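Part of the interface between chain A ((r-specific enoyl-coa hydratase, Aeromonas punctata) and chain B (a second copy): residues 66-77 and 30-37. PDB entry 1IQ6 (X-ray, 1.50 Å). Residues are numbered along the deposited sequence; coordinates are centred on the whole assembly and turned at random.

Chain A (66-77) LGQQLPGKGSIY
Chain B 30-37: SEDFNPLH

What backbone shapes meet here? In chain A, Gln A69 is the first residue to leave helical phi/psi, a cis peptide precedes Pro A71, and a type II turn from Gly A72 to Ser A75 leads into a strand beginning at Ile A76. The turn is closed by Ser A75 N to Gly A72 O at 3.0 Å, and Ser A75 OG (chi1 m) reaches the same Gly A72 O at 2.8 Å. In chain B, Glu B31 is the first residue to leave helical angles, with positive phi (74/13), and His B37 N bonds to Asn B34 O at 2.9 Å. Gly A67 CA lies 5.1 Å from Asn B34 CA, and Gly A74 CA 6.6 Å from Leu B36 CA.

How does Asn B34 hold the turn? Its CA-to-CB bond points sideways, but chi1 t and chi2 -19° bring the amide to the turn's backbone. Gly A74 N donates to Asn B34 OD1 (3.1 Å, 173°), an oxygen whose precise place is less sure, while Asn B34 ND2 gives a weak bond to Ser A75 O (3.1 Å, 128°). One side chain thus serves a donor and an acceptor on successive residues. Its own backbone is steadied by Asn B34 N to Asp B32 OD1, 3.0 Å, with Asp B32 at chi1 t and chi2 0°.

Why is Gly A67 so close to chain B? Gly A67 CA is 3.7 Å from Asp B32 OD1, and an ideal CB would point toward chain B and clash with that oxygen. Gly A74 is different: its phi/psi of 98/-18 itself calls for glycine. Gly A74 CA is 3.4 Å from Leu B36 CD1.

What surrounds these polar contacts? Leu B36 (m, p) points toward chain A, and the apolar contact is Leu B36 CD2 to CG1 of Ile A76 (m, t), 3.6 Å. Lys A73 CB is 4.0 Å from Pro B35 CD; the lysine rotamer is p, t, m, t. In Gln A68, chi1 m carries CG to 3.4 Å from Glu B31 O; chi2 is also m.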

# COMPACT_ATOMS: atom_id res chain seq x y z
N LEU A 66 -5.06 -5.49 -10.20
CA LEU A 66 -5.78 -4.44 -10.92
C LEU A 66 -5.04 -3.96 -12.16
O LEU A 66 -5.65 -3.71 -13.20
CB LEU A 66 -6.03 -3.26 -9.97
CG LEU A 66 -6.85 -3.60 -8.73
CD1 LEU A 66 -6.72 -2.47 -7.70
CD2 LEU A 66 -8.31 -3.83 -9.12
N GLY A 67 -3.72 -3.84 -12.06
CA GLY A 67 -2.92 -3.37 -13.18
C GLY A 67 -2.56 -4.38 -14.25
O GLY A 67 -2.24 -4.00 -15.38
N GLN A 68 -2.60 -5.66 -13.92
CA GLN A 68 -2.25 -6.68 -14.90
C GLN A 68 -3.34 -7.69 -15.25
O GLN A 68 -3.20 -8.43 -16.22
CB GLN A 68 -0.98 -7.42 -14.45
CG GLN A 68 0.29 -6.58 -14.56
CD GLN A 68 0.59 -6.17 -15.99
OE1 GLN A 68 -0.04 -5.25 -16.54
NE2 GLN A 68 1.54 -6.85 -16.62
N GLN A 69 -4.42 -7.73 -14.47
CA GLN A 69 -5.50 -8.68 -14.76
C GLN A 69 -6.87 -8.02 -14.93
O GLN A 69 -7.38 -7.96 -16.05
CB GLN A 69 -5.57 -9.75 -13.67
CG GLN A 69 -4.37 -10.69 -13.66
CD GLN A 69 -4.63 -11.96 -12.86
OE1 GLN A 69 -5.59 -12.68 -13.14
NE2 GLN A 69 -3.79 -12.24 -11.88
N LEU A 70 -7.45 -7.54 -13.84
CA LEU A 70 -8.77 -6.90 -13.90
C LEU A 70 -8.79 -5.60 -13.12
O LEU A 70 -8.62 -5.61 -11.91
CB LEU A 70 -9.84 -7.84 -13.32
CG LEU A 70 -10.23 -9.10 -14.09
CD1 LEU A 70 -11.22 -9.91 -13.25
CD2 LEU A 70 -10.84 -8.73 -15.43
N PRO A 71 -9.04 -4.47 -13.80
CA PRO A 71 -9.30 -4.29 -15.24
C PRO A 71 -8.10 -4.51 -16.15
O PRO A 71 -8.25 -4.67 -17.36
CB PRO A 71 -9.81 -2.85 -15.32
CG PRO A 71 -10.37 -2.58 -13.96
CD PRO A 71 -9.35 -3.23 -13.06
N GLY A 72 -6.89 -4.49 -15.58
CA GLY A 72 -5.70 -4.71 -16.37
C GLY A 72 -4.99 -3.45 -16.85
O GLY A 72 -5.26 -2.35 -16.37
N LYS A 73 -4.08 -3.62 -17.81
CA LYS A 73 -3.30 -2.51 -18.34
C LYS A 73 -4.16 -1.30 -18.69
O LYS A 73 -5.22 -1.42 -19.30
CB LYS A 73 -2.51 -2.95 -19.59
CG LYS A 73 -3.37 -3.39 -20.76
CD LYS A 73 -2.52 -3.81 -21.96
CE LYS A 73 -1.75 -2.64 -22.56
NZ LYS A 73 -0.95 -3.04 -23.75
N GLY A 74 -3.68 -0.12 -18.28
CA GLY A 74 -4.41 1.10 -18.56
C GLY A 74 -5.25 1.57 -17.39
O GLY A 74 -5.67 2.73 -17.34
N SER A 75 -5.51 0.67 -16.44
CA SER A 75 -6.31 1.00 -15.26
C SER A 75 -5.56 1.98 -14.38
O SER A 75 -4.32 1.99 -14.35
CB SER A 75 -6.61 -0.27 -14.45
OG SER A 75 -7.45 -1.15 -15.16
N ILE A 76 -6.31 2.82 -13.67
CA ILE A 76 -5.72 3.81 -12.78
C ILE A 76 -6.42 3.80 -11.42
O ILE A 76 -7.65 3.87 -11.34
CB ILE A 76 -5.83 5.24 -13.38
CG1 ILE A 76 -5.07 5.31 -14.70
CG2 ILE A 76 -5.27 6.26 -12.40
CD1 ILE A 76 -5.38 6.55 -15.50
N TYR A 77 -5.63 3.71 -10.36
CA TYR A 77 -6.17 3.69 -9.00
C TYR A 77 -6.82 5.02 -8.63
O TYR A 77 -6.27 6.08 -8.89
CB TYR A 77 -5.03 3.45 -8.01
CG TYR A 77 -5.04 2.12 -7.29
CD1 TYR A 77 -3.91 1.31 -7.30
CD2 TYR A 77 -6.14 1.71 -6.53
CE1 TYR A 77 -3.85 0.14 -6.57
CE2 TYR A 77 -6.09 0.53 -5.78
CZ TYR A 77 -4.94 -0.25 -5.80
OH TYR A 77 -4.85 -1.39 -5.05
N SER B 30 5.06 -6.36 -6.41
CA SER B 30 3.61 -6.27 -6.51
C SER B 30 3.00 -7.04 -7.67
O SER B 30 1.80 -7.32 -7.66
CB SER B 30 3.20 -4.80 -6.66
OG SER B 30 3.65 -4.29 -7.91
N GLU B 31 3.83 -7.37 -8.65
CA GLU B 31 3.40 -8.06 -9.86
C GLU B 31 2.64 -7.09 -10.77
O GLU B 31 1.99 -7.50 -11.73
CB GLU B 31 2.51 -9.27 -9.53
CG GLU B 31 3.20 -10.35 -8.70
CD GLU B 31 4.36 -11.00 -9.42
OE1 GLU B 31 5.22 -11.60 -8.74
OE2 GLU B 31 4.42 -10.92 -10.67
N ASP B 32 2.73 -5.79 -10.47
CA ASP B 32 2.06 -4.77 -11.27
C ASP B 32 3.00 -4.15 -12.30
O ASP B 32 3.71 -3.19 -12.01
CB ASP B 32 1.49 -3.65 -10.39
CG ASP B 32 0.72 -2.61 -11.19
OD1 ASP B 32 0.63 -2.75 -12.43
OD2 ASP B 32 0.19 -1.65 -10.59
N PHE B 33 2.99 -4.71 -13.50
CA PHE B 33 3.83 -4.22 -14.58
C PHE B 33 3.02 -3.37 -15.57
O PHE B 33 3.30 -3.35 -16.76
CB PHE B 33 4.48 -5.40 -15.31
CG PHE B 33 5.31 -6.28 -14.42
CD1 PHE B 33 4.73 -7.34 -13.73
CD2 PHE B 33 6.67 -6.03 -14.25
CE1 PHE B 33 5.49 -8.14 -12.88
CE2 PHE B 33 7.44 -6.82 -13.39
CZ PHE B 33 6.84 -7.88 -12.71
N ASN B 34 2.02 -2.66 -15.04
CA ASN B 34 1.18 -1.78 -15.86
C ASN B 34 2.13 -0.85 -16.63
O ASN B 34 2.95 -0.16 -16.02
CB ASN B 34 0.26 -0.96 -14.95
CG ASN B 34 -0.90 -0.32 -15.69
OD1 ASN B 34 -0.88 -0.18 -16.91
ND2 ASN B 34 -1.93 0.08 -14.94
N PRO B 35 2.05 -0.84 -17.97
CA PRO B 35 2.92 0.02 -18.77
C PRO B 35 2.88 1.51 -18.41
O PRO B 35 3.77 2.27 -18.78
CB PRO B 35 2.47 -0.27 -20.21
CG PRO B 35 1.05 -0.74 -20.05
CD PRO B 35 1.13 -1.61 -18.82
N LEU B 36 1.84 1.92 -17.68
CA LEU B 36 1.71 3.31 -17.26
C LEU B 36 2.88 3.71 -16.37
O LEU B 36 3.23 4.89 -16.28
CB LEU B 36 0.41 3.52 -16.47
CG LEU B 36 -0.94 3.62 -17.19
CD1 LEU B 36 -1.32 2.30 -17.79
CD2 LEU B 36 -2.00 4.07 -16.21
N HIS B 37 3.49 2.72 -15.73
CA HIS B 37 4.61 2.96 -14.82
C HIS B 37 5.99 2.72 -15.41
O HIS B 37 6.99 2.99 -14.74
CB HIS B 37 4.47 2.07 -13.58
CG HIS B 37 3.11 2.12 -12.95
ND1 HIS B 37 2.56 3.28 -12.46
CD2 HIS B 37 2.21 1.14 -12.71
CE1 HIS B 37 1.37 3.02 -11.95
NE2 HIS B 37 1.13 1.72 -12.09